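Local coordinates for protein predicted component of a thermophile-specific DNA repair system, contains a RAMP domain (Methanopyrus kandleri, PDB 4N0L) that is the type III-A CRISPR-associated protein Csm3, a zinc-containing RAMP protein of RRM-like fold that binds crRNA and probably serves in antiviral defence, at residues A[182-185]-A[186-190]; A[294-297]-A[298-302]; A[94-97]-A[98-102]; A[55-58]-A[59-63]. All coordinates share one frame; numbering follows the deposited sequence.

Interaction 1. Residues A[182-185]-A[186-190]; sequences YTVN and DVFER
Tyr-182 and Thr-183 meet Asp-186, Val-187 and Phe-188 in a local side-chain contact one turn along helix 181-191, a short helix far from the centre of the chain. Phe-188 N donates to Thr-183 O, five residues back, over 2.7 Å and at 161°, while Tyr-182 O takes both Asp-186 N at 2.8 Å and, weakly, Val-187 N at 3.3 Å. This is a pi-type turn, an extra residue accommodated in an otherwise alpha-helical run. It brings residues five apart into side-chain contact: methyl CG2 of Thr-183 lies over one face of the Phe-188 ring, 3.7 Å from its centroid and 21° off the normal, a CH-pi contact. CG2 stands anti to the backbone N, which puts the methyl on the ring; OG1, on the other branch, is bonded to Arg-223 N and Thr-180 OG1. On another side of the helix the Tyr-182 ring packs its CE2 against Val-187 CG2 at 3.5 Å, and its CE1 lies 3.5 Å from Asp-186 OD1, ring and carboxylate planes 42° apart. Asp-186 OD2 also forms a salt bridge with Arg-190 NE at 2.9 Å, weak in hydrogen-bond geometry; the terminal nitrogens of Arg-190 are not modelled.

Interaction 2. Residues A[294-297]-A[298-302]; sequences EEED and KDEAA
Residues 294-297 and 298-302 run on as one stretch whose core, 295-300, is a short helix, with Glu-294 at its N-cap. Three backbone bonds of i to i+4 spacing define it: Lys-298 N to Glu-294 O at 3.2 Å, Asp-299 N to Glu-295 O at 3.1 Å and Glu-300 N to Glu-296 O at 3.0 Å. The last bond of this series, from Ala-301 N to Asp-297 O, is weak, bent to 124°, and Ala-301 is the first residue to leave helical backbone angles. At the other end the side chain of Asp-297 folds back over the first turn: OD2, through its anti lone pair, accepts Glu-294 N at 2.7 Å and 155°, the N3-to-N-cap half of a capping box. CG, beside its own backbone N (chi1 -62°), directs the carboxylate toward the start of the helix. The second oxygen, OD1, makes salt bridges with Arg-321 and Arg-323. Lys-298 runs extended past Glu-294, its CG 3.5 Å from Glu-294 O, and its NZ is bonded to Leu-311 O. Along the exposed side, Glu-296 OE1 stays 4.8 Å from Glu-300 OE2, without contact. Like charge probably disfavours closer approach of those carboxylates, offset in part by a long, weak ion pair of Glu-296 OE1 with Arg-323, whereas the buried Asp-297 is likely kept ionised by its two arginines and the N-terminal end of the helix.

Interaction 3. Residues A[94-97]-A[98-102]; sequences EVYE and EAKEY
Tyr-96 O is approached by two backbone amides, Lys-100 N at 2.8 Å and Ala-99 N at 3.1 Å, and both bonds are weak because their N-H groups are poorly aimed, at 120° and 130°. Lys-100 N has a further weak partner in Glu-97 O. Two residues earlier the pattern is regular: Glu-98 N donates to Glu-94 O over 2.8 Å, at 162°. The change from one well-directed bond to several shared, bent ones comes in the later residues of helix 93-99, a short helix in the region of the chain that carries the zinc site. Its Val-95 side chain is about 8 Å from that of Cys-88 and about 10 Å from the bound zinc ion, near the site without touching it. Among the side chains, Tyr-96 and Lys-100 lie alongside each other and point the same way. The lysine bends at chi2, which lays its CD 3.5 Å from Tyr-96 OH, an approach oblique to the ring. That hydroxyl is hydrogen-bonded to Asp-106 OD1, to which Lys-100 NZ forms a long, weak ion pair. The methyl of Ala-99, 3.2 Å from Val-95 O, packs against Leu-160 of helix 157-160 and against Val-163.

Interaction 4. Residues A[55-58]-A[59-63]; sequences KGRA and RALFE
Arg-59, the first residue of 59-63, joins Lys-55 through a backbone bond from Arg-59 N to Lys-55 O, 2.8 Å long and 156° at the hydrogen. Its side chain runs extended from CG to NE and away from 55-58. There NH2 makes a salt bridge with Glu-63 OE1 at 3.0 Å, and NH1 is bonded to the carbonyl oxygens of His-86 and Gly-122. Ala-60 continues the helix, its N donating to Gly-56 O at 2.9 Å, with its methyl 3.4 Å from the same oxygen. Leu-61 N reaches Arg-57 O at 3.1 Å, and its side chain makes the main side-chain contact: CD2 sits 3.4 Å above one face of the Arg-57 guanidinium, offset toward the rim and nearest NH1, while CD1 approaches NE at 3.5 Å. Arg-57 bends at chi2 (63°), turning its guanidinium forward along the helix, alongside Leu-61; its NE is held by Gly-256 O. Phe-62 N makes the next bond of the series, to Ala-58 O at 3.0 Å, and its ring meets that of Tyr-244, of helix 238-255. Glu-63 OE1, besides holding Arg-59, accepts His-86 N. Arg-59 and Glu-63 thus form a second shell to the zinc site of His-86, Cys-88, Cys-115 and Cys-118, a centre of three cysteines and one histidine, whose His-86 they bind through its backbone N and O.

Along the chain the order is interaction 4, 3, 1, 2, each confined to one helix: 51-69, 93-99, 181-191 and 295-300. Interaction 4 is the most central, about 6 Å from the chain's centre, whereas the other three lie at 26 to 28 Å. Interactions 1 and 2 are neighbours, centres about 20 Å apart and nearest atoms about 7 Å, on the same side of the centre; interaction 3 lies on the opposite side, about 55 and 49 Å from them centre to centre. Interactions 3 and 4, centres about 27 Å apart, both border the zinc region, the second touching its ligands. The four helices thus spread across the chain from its zinc-bearing part to the opposite end.

Interaction 1. Residues A[182-185]-A[186-190]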
loop_
_atom_site.group_PDB
_atom_site.type_symbol
_atom_site.label_atom_id
_atom_site.label_comp_id
_atom_site.label_asym_id
_atom_site.label_seq_id
_atom_site.Cartn_x
_atom_site.Cartn_y
_atom_site.Cartn_z
ATOM N N TYR A 182 13.307 -18.848 -9.097
ATOM C CA TYR A 182 13.147 -19.999 -8.212
ATOM C C TYR A 182 11.727 -20.557 -8.284
ATOM O O TYR A 182 11.526 -21.767 -8.292
ATOM C CB TYR A 182 13.491 -19.621 -6.770
ATOM C CG TYR A 182 12.989 -20.608 -5.737
ATOM C CD1 TYR A 182 13.675 -21.790 -5.488
ATOM C CD2 TYR A 182 11.835 -20.353 -5.003
ATOM C CE1 TYR A 182 13.223 -22.695 -4.544
ATOM C CE2 TYR A 182 11.378 -21.251 -4.054
ATOM C CZ TYR A 182 12.073 -22.421 -3.830
ATOM O OH TYR A 182 11.622 -23.321 -2.889
ATOM N N THR A 183 10.745 -19.666 -8.325
ATOM C CA THR A 183 9.348 -20.075 -8.358
ATOM C C THR A 183 9.022 -20.796 -9.670
ATOM O O THR A 183 8.274 -21.775 -9.682
ATOM C CB THR A 183 8.413 -18.862 -8.160
ATOM O OG1 THR A 183 8.577 -18.351 -6.832
ATOM C CG2 THR A 183 6.960 -19.246 -8.361
ATOM N N VAL A 184 9.603 -20.322 -10.769
ATOM C CA VAL A 184 9.379 -20.927 -12.079
ATOM C C VAL A 184 10.154 -22.236 -12.249
ATOM O O VAL A 184 9.602 -23.242 -12.699
ATOM C CB VAL A 184 9.769 -19.963 -13.216
ATOM C CG1 VAL A 184 9.635 -20.649 -14.570
ATOM C CG2 VAL A 184 8.910 -18.709 -13.164
ATOM N N ASN A 185 11.435 -22.214 -11.890
ATOM C CA ASN A 185 12.316 -23.361 -12.087
ATOM C C ASN A 185 12.130 -24.475 -11.056
ATOM O O ASN A 185 12.432 -25.637 -11.331
ATOM C CB ASN A 185 13.778 -22.908 -12.079
ATOM C CG ASN A 185 14.151 -22.117 -13.317
ATOM O OD1 ASN A 185 13.305 -21.829 -14.164
ATOM N ND2 ASN A 185 15.426 -21.762 -13.428
ATOM N N ASP A 186 11.647 -24.124 -9.868
ATOM C CA ASP A 186 11.558 -25.092 -8.778
ATOM C C ASP A 186 10.115 -25.354 -8.344
ATOM O O ASP A 186 9.618 -26.469 -8.490
ATOM C CB ASP A 186 12.394 -24.619 -7.583
ATOM C CG ASP A 186 12.431 -25.631 -6.453
ATOM O OD1 ASP A 186 13.538 -25.913 -5.950
ATOM O OD2 ASP A 186 11.358 -26.137 -6.058
ATOM N N VAL A 187 9.452 -24.336 -7.801
ATOM C CA VAL A 187 8.109 -24.511 -7.251
ATOM C C VAL A 187 7.091 -24.921 -8.313
ATOM O O VAL A 187 6.347 -25.888 -8.132
ATOM C CB VAL A 187 7.613 -23.228 -6.563
ATOM C CG1 VAL A 187 6.212 -23.442 -6.004
ATOM C CG2 VAL A 187 8.565 -22.824 -5.453
ATOM N N PHE A 188 7.067 -24.189 -9.421
ATOM C CA PHE A 188 6.151 -24.493 -10.515
ATOM C C PHE A 188 6.494 -25.843 -11.136
ATOM O O PHE A 188 5.606 -26.613 -11.502
ATOM C CB PHE A 188 6.192 -23.399 -11.585
ATOM C CG PHE A 188 5.469 -22.135 -11.200
ATOM C CD1 PHE A 188 4.800 -22.036 -9.989
ATOM C CD2 PHE A 188 5.459 -21.043 -12.054
ATOM C CE1 PHE A 188 4.136 -20.878 -9.640
ATOM C CE2 PHE A 188 4.798 -19.878 -11.710
ATOM C CZ PHE A 188 4.135 -19.794 -10.502
ATOM N N GLU A 189 7.787 -26.119 -11.252
ATOM C CA GLU A 189 8.255 -27.343 -11.886
ATOM C C GLU A 189 7.934 -28.573 -11.035
ATOM O O GLU A 189 7.518 -29.606 -11.559
ATOM C CB GLU A 189 9.755 -27.254 -12.152
ATOM C CG GLU A 189 10.218 -28.063 -13.346
ATOM C CD GLU A 189 9.590 -27.583 -14.645
ATOM O OE1 GLU A 189 9.846 -26.424 -15.039
ATOM O OE2 GLU A 189 8.846 -28.364 -15.276
ATOM N N ARG A 190 8.124 -28.453 -9.722
ATOM C CA ARG A 190 7.814 -29.534 -8.786
ATOM C C ARG A 190 6.350 -29.950 -8.856
ATOM O O ARG A 190 6.023 -31.124 -8.690
ATOM C CB ARG A 190 8.143 -29.115 -7.352
ATOM C CG ARG A 190 9.580 -29.346 -6.907
ATOM C CD ARG A 190 9.704 -29.100 -5.405
ATOM N NE ARG A 190 11.069 -28.769 -4.997
ATOM C CZ ARG A 190 12.057 -29.653 -4.896
#

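Interaction 2. Residues A[294-297]-A[298-302]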
loop_
_atom_site.group_PDB
_atom_site.type_symbol
_atom_site.label_atom_id
_atom_site.label_comp_id
_atom_site.label_asym_id
_atom_site.label_seq_id
_atom_site.Cartn_x
_atom_site.Cartn_y
_atom_site.Cartn_z
ATOM N N GLU A 294 23.581 -6.797 -3.532
ATOM C CA GLU A 294 24.914 -7.233 -3.926
ATOM C C GLU A 294 25.032 -8.746 -3.766
ATOM O O GLU A 294 24.114 -9.390 -3.252
ATOM C CB GLU A 294 25.980 -6.503 -3.110
ATOM C CG GLU A 294 26.147 -5.046 -3.522
ATOM C CD GLU A 294 26.931 -4.230 -2.514
ATOM O OE1 GLU A 294 27.214 -4.750 -1.415
ATOM O OE2 GLU A 294 27.261 -3.065 -2.822
ATOM N N GLU A 295 26.144 -9.311 -4.229
ATOM C CA GLU A 295 26.365 -10.753 -4.152
ATOM C C GLU A 295 26.227 -11.259 -2.722
ATOM O O GLU A 295 25.658 -12.324 -2.480
ATOM C CB GLU A 295 27.739 -11.127 -4.712
ATOM C CG GLU A 295 27.918 -12.626 -4.919
ATOM C CD GLU A 295 29.286 -12.992 -5.464
ATOM O OE1 GLU A 295 30.214 -12.161 -5.359
ATOM O OE2 GLU A 295 29.433 -14.111 -5.999
ATOM N N GLU A 296 26.763 -10.491 -1.779
ATOM C CA GLU A 296 26.666 -10.829 -0.364
ATOM C C GLU A 296 25.207 -10.955 0.081
ATOM O O GLU A 296 24.861 -11.876 0.819
ATOM C CB GLU A 296 27.389 -9.783 0.487
ATOM C CG GLU A 296 27.331 -10.060 1.979
ATOM C CD GLU A 296 28.198 -9.114 2.786
ATOM O OE1 GLU A 296 28.032 -9.072 4.023
ATOM O OE2 GLU A 296 29.055 -8.426 2.189
ATOM N N ASP A 297 24.361 -10.031 -0.373
ATOM C CA ASP A 297 22.937 -10.047 -0.038
ATOM C C ASP A 297 22.255 -11.313 -0.547
ATOM O O ASP A 297 21.364 -11.856 0.107
ATOM C CB ASP A 297 22.216 -8.821 -0.611
ATOM C CG ASP A 297 22.745 -7.512 -0.059
ATOM O OD1 ASP A 297 22.646 -7.293 1.167
ATOM O OD2 ASP A 297 23.239 -6.689 -0.857
ATOM N N LYS A 298 22.667 -11.765 -1.727
ATOM C CA LYS A 298 22.081 -12.947 -2.355
ATOM C C LYS A 298 22.447 -14.223 -1.598
ATOM O O LYS A 298 21.600 -15.090 -1.384
ATOM C CB LYS A 298 22.526 -13.047 -3.814
ATOM C CG LYS A 298 22.110 -11.849 -4.653
ATOM C CD LYS A 298 22.617 -11.951 -6.081
ATOM C CE LYS A 298 22.374 -10.650 -6.831
ATOM N NZ LYS A 298 22.777 -10.737 -8.260
ATOM N N ASP A 299 23.713 -14.336 -1.205
ATOM C CA ASP A 299 24.173 -15.468 -0.404
ATOM C C ASP A 299 23.477 -15.490 0.955
ATOM O O ASP A 299 23.100 -16.549 1.454
ATOM C CB ASP A 299 25.691 -15.428 -0.216
ATOM C CG ASP A 299 26.450 -15.659 -1.510
ATOM O OD1 ASP A 299 25.837 -16.127 -2.493
ATOM O OD2 ASP A 299 27.669 -15.386 -1.540
ATOM N N GLU A 300 23.329 -14.312 1.553
ATOM C CA GLU A 300 22.656 -14.170 2.843
ATOM C C GLU A 300 21.163 -14.498 2.788
ATOM O O GLU A 300 20.599 -14.973 3.772
ATOM C CB GLU A 300 22.841 -12.750 3.390
ATOM C CG GLU A 300 24.262 -12.412 3.828
ATOM C CD GLU A 300 24.686 -13.145 5.087
ATOM O OE1 GLU A 300 23.814 -13.708 5.781
ATOM O OE2 GLU A 300 25.899 -13.159 5.382
ATOM N N ALA A 301 20.529 -14.263 1.641
ATOM C CA ALA A 301 19.071 -14.362 1.545
ATOM C C ALA A 301 18.591 -15.727 1.070
ATOM O O ALA A 301 18.367 -16.613 1.898
ATOM C CB ALA A 301 18.537 -13.286 0.623
ATOM N N ALA A 302 18.379 -15.866 -0.240
ATOM C CA ALA A 302 17.913 -17.120 -0.842
ATOM C C ALA A 302 18.651 -18.288 -0.203
ATOM O O ALA A 302 19.879 -18.339 -0.262
ATOM C CB ALA A 302 18.119 -17.105 -2.344
#

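Interaction 3. Residues A[94-97]-A[98-102]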
loop_
_atom_site.group_PDB
_atom_site.type_symbol
_atom_site.label_atom_id
_atom_site.label_comp_id
_atom_site.label_asym_id
_atom_site.label_seq_id
_atom_site.Cartn_x
_atom_site.Cartn_y
_atom_site.Cartn_z
ATOM N N GLU A 94 -1.086 22.184 4.606
ATOM C CA GLU A 94 -1.605 23.451 4.094
ATOM C C GLU A 94 -3.129 23.458 4.095
ATOM O O GLU A 94 -3.755 24.367 4.644
ATOM C CB GLU A 94 -1.090 23.729 2.683
ATOM C CG GLU A 94 0.339 24.235 2.617
ATOM C CD GLU A 94 1.047 23.816 1.344
ATOM O OE1 GLU A 94 0.845 22.668 0.899
ATOM O OE2 GLU A 94 1.794 24.644 0.782
ATOM N N VAL A 95 -3.711 22.437 3.469
ATOM C CA VAL A 95 -5.160 22.270 3.399
ATOM C C VAL A 95 -5.841 22.422 4.759
ATOM O O VAL A 95 -6.823 23.156 4.883
ATOM C CB VAL A 95 -5.532 20.895 2.803
ATOM C CG1 VAL A 95 -7.025 20.640 2.933
ATOM C CG2 VAL A 95 -5.100 20.815 1.348
ATOM N N TYR A 96 -5.325 21.735 5.776
ATOM C CA TYR A 96 -5.928 21.806 7.104
ATOM C C TYR A 96 -5.808 23.195 7.732
ATOM O O TYR A 96 -6.760 23.683 8.343
ATOM C CB TYR A 96 -5.309 20.775 8.043
ATOM C CG TYR A 96 -5.820 20.897 9.462
ATOM C CD1 TYR A 96 -7.069 20.402 9.814
ATOM C CD2 TYR A 96 -5.058 21.514 10.449
ATOM C CE1 TYR A 96 -7.546 20.515 11.106
ATOM C CE2 TYR A 96 -5.528 21.631 11.745
ATOM C CZ TYR A 96 -6.771 21.130 12.068
ATOM O OH TYR A 96 -7.243 21.242 13.355
ATOM N N GLU A 97 -4.641 23.819 7.593
ATOM C CA GLU A 97 -4.415 25.148 8.158
ATOM C C GLU A 97 -5.391 26.115 7.500
ATOM O O GLU A 97 -6.007 26.955 8.157
ATOM C CB GLU A 97 -2.973 25.617 7.939
ATOM C CG GLU A 97 -1.883 24.657 8.412
ATOM C CD GLU A 97 -1.655 24.684 9.912
ATOM O OE1 GLU A 97 -0.478 24.729 10.329
ATOM O OE2 GLU A 97 -2.644 24.648 10.672
ATOM N N GLU A 98 -5.519 25.967 6.187
ATOM C CA GLU A 98 -6.385 26.793 5.360
ATOM C C GLU A 98 -7.866 26.571 5.672
ATOM O O GLU A 98 -8.688 27.467 5.491
ATOM C CB GLU A 98 -6.099 26.496 3.886
ATOM C CG GLU A 98 -6.695 27.460 2.886
ATOM C CD GLU A 98 -6.256 27.137 1.471
ATOM O OE1 GLU A 98 -5.531 26.134 1.295
ATOM O OE2 GLU A 98 -6.629 27.879 0.538
ATOM N N ALA A 99 -8.198 25.370 6.138
ATOM C CA ALA A 99 -9.586 24.998 6.406
ATOM C C ALA A 99 -9.987 25.159 7.872
ATOM O O ALA A 99 -11.174 25.130 8.198
ATOM C CB ALA A 99 -9.838 23.561 5.958
ATOM N N LYS A 100 -8.999 25.317 8.750
ATOM C CA LYS A 100 -9.236 25.356 10.197
ATOM C C LYS A 100 -10.280 26.377 10.645
ATOM O O LYS A 100 -11.072 26.102 11.548
ATOM C CB LYS A 100 -7.919 25.622 10.933
ATOM C CG LYS A 100 -8.063 25.742 12.444
ATOM C CD LYS A 100 -8.656 24.485 13.059
ATOM C CE LYS A 100 -8.824 24.638 14.563
ATOM N NZ LYS A 100 -9.616 23.526 15.158
ATOM N N GLU A 101 -10.284 27.545 10.009
ATOM C CA GLU A 101 -11.233 28.603 10.346
ATOM C C GLU A 101 -12.692 28.169 10.205
ATOM O O GLU A 101 -13.565 28.681 10.906
ATOM C CB GLU A 101 -10.977 29.843 9.488
ATOM C CG GLU A 101 -10.864 29.565 8.003
ATOM C CD GLU A 101 -10.863 30.835 7.174
ATOM O OE1 GLU A 101 -10.053 30.930 6.227
ATOM O OE2 GLU A 101 -11.673 31.738 7.470
ATOM N N TYR A 102 -12.956 27.227 9.306
ATOM C CA TYR A 102 -14.329 26.808 9.041
ATOM C C TYR A 102 -14.685 25.510 9.756
ATOM O O TYR A 102 -15.749 24.936 9.517
ATOM C CB TYR A 102 -14.562 26.628 7.539
ATOM C CG TYR A 102 -14.154 27.805 6.688
ATOM C CD1 TYR A 102 -14.915 28.968 6.662
ATOM C CD2 TYR A 102 -13.020 27.745 5.889
ATOM C CE1 TYR A 102 -14.547 30.045 5.877
ATOM C CE2 TYR A 102 -12.645 28.816 5.098
ATOM C CZ TYR A 102 -13.412 29.963 5.096
ATOM O OH TYR A 102 -13.043 31.031 4.313
#

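Interaction 4. Residues A[55-58]-A[59-63]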
loop_
_atom_site.group_PDB
_atom_site.type_symbol
_atom_site.label_atom_id
_atom_site.label_comp_id
_atom_site.label_asym_id
_atom_site.label_seq_id
_atom_site.Cartn_x
_atom_site.Cartn_y
_atom_site.Cartn_z
ATOM N N LYS A 55 -1.911 -2.515 -4.236
ATOM C CA LYS A 55 -2.158 -1.194 -3.679
ATOM C C LYS A 55 -3.624 -1.023 -3.283
ATOM O O LYS A 55 -3.926 -0.607 -2.165
ATOM C CB LYS A 55 -1.740 -0.120 -4.685
ATOM C CG LYS A 55 -1.694 1.299 -4.140
ATOM C CD LYS A 55 -2.163 2.273 -5.206
ATOM C CE LYS A 55 -2.350 3.669 -4.653
ATOM N NZ LYS A 55 -3.035 4.529 -5.654
ATOM N N GLY A 56 -4.529 -1.362 -4.197
ATOM C CA GLY A 56 -5.954 -1.296 -3.930
ATOM C C GLY A 56 -6.350 -2.094 -2.702
ATOM O O GLY A 56 -7.108 -1.620 -1.856
ATOM N N ARG A 57 -5.822 -3.310 -2.602
ATOM C CA ARG A 57 -6.137 -4.188 -1.483
ATOM C C ARG A 57 -5.581 -3.627 -0.176
ATOM O O ARG A 57 -6.281 -3.592 0.836
ATOM C CB ARG A 57 -5.593 -5.596 -1.738
ATOM C CG ARG A 57 -5.849 -6.587 -0.612
ATOM C CD ARG A 57 -7.333 -6.836 -0.396
ATOM N NE ARG A 57 -7.559 -7.899 0.579
ATOM C CZ ARG A 57 -8.700 -8.088 1.234
ATOM N NH1 ARG A 57 -9.730 -7.280 1.028
ATOM N NH2 ARG A 57 -8.809 -9.084 2.104
ATOM N N ALA A 58 -4.328 -3.183 -0.204
ATOM C CA ALA A 58 -3.707 -2.564 0.963
ATOM C C ALA A 58 -4.482 -1.326 1.418
ATOM O O ALA A 58 -4.652 -1.097 2.616
ATOM C CB ALA A 58 -2.260 -2.208 0.665
ATOM N N ARG A 59 -4.948 -0.532 0.457
ATOM C CA ARG A 59 -5.724 0.666 0.760
ATOM C C ARG A 59 -7.073 0.331 1.387
ATOM O O ARG A 59 -7.476 0.938 2.382
ATOM C CB ARG A 59 -5.944 1.498 -0.502
ATOM C CG ARG A 59 -6.559 2.862 -0.227
ATOM C CD ARG A 59 -6.933 3.577 -1.518
ATOM N NE ARG A 59 -7.142 5.008 -1.319
ATOM C CZ ARG A 59 -8.169 5.539 -0.659
ATOM N NH1 ARG A 59 -8.261 6.856 -0.533
ATOM N NH2 ARG A 59 -9.108 4.762 -0.135
ATOM N N ALA A 60 -7.772 -0.626 0.784
ATOM C CA ALA A 60 -9.096 -1.035 1.243
ATOM C C ALA A 60 -9.068 -1.560 2.677
ATOM O O ALA A 60 -9.998 -1.326 3.449
ATOM C CB ALA A 60 -9.675 -2.082 0.307
ATOM N N LEU A 61 -8.004 -2.275 3.028
ATOM C CA LEU A 61 -7.878 -2.844 4.367
ATOM C C LEU A 61 -7.394 -1.816 5.387
ATOM O O LEU A 61 -7.872 -1.789 6.523
ATOM C CB LEU A 61 -6.930 -4.045 4.351
ATOM C CG LEU A 61 -7.358 -5.214 3.465
ATOM C CD1 LEU A 61 -6.302 -6.303 3.465
ATOM C CD2 LEU A 61 -8.700 -5.760 3.925
ATOM N N PHE A 62 -6.445 -0.976 4.985
ATOM C CA PHE A 62 -5.933 0.061 5.875
ATOM C C PHE A 62 -7.002 1.076 6.264
ATOM O O PHE A 62 -7.078 1.486 7.421
ATOM C CB PHE A 62 -4.751 0.797 5.249
ATOM C CG PHE A 62 -4.227 1.917 6.102
ATOM C CD1 PHE A 62 -3.551 1.646 7.281
ATOM C CD2 PHE A 62 -4.432 3.242 5.740
ATOM C CE1 PHE A 62 -3.076 2.675 8.077
ATOM C CE2 PHE A 62 -3.959 4.275 6.532
ATOM C CZ PHE A 62 -3.281 3.990 7.702
ATOM N N GLU A 63 -7.808 1.500 5.296
ATOM C CA GLU A 63 -8.815 2.521 5.566
ATOM C C GLU A 63 -9.841 2.008 6.576
ATOM O O GLU A 63 -10.277 2.754 7.451
ATOM C CB GLU A 63 -9.493 2.986 4.267
ATOM C CG GLU A 63 -10.473 2.012 3.631
ATOM C CD GLU A 63 -11.051 2.545 2.330
ATOM O OE1 GLU A 63 -10.908 3.757 2.069
ATOM O OE2 GLU A 63 -11.658 1.759 1.574
#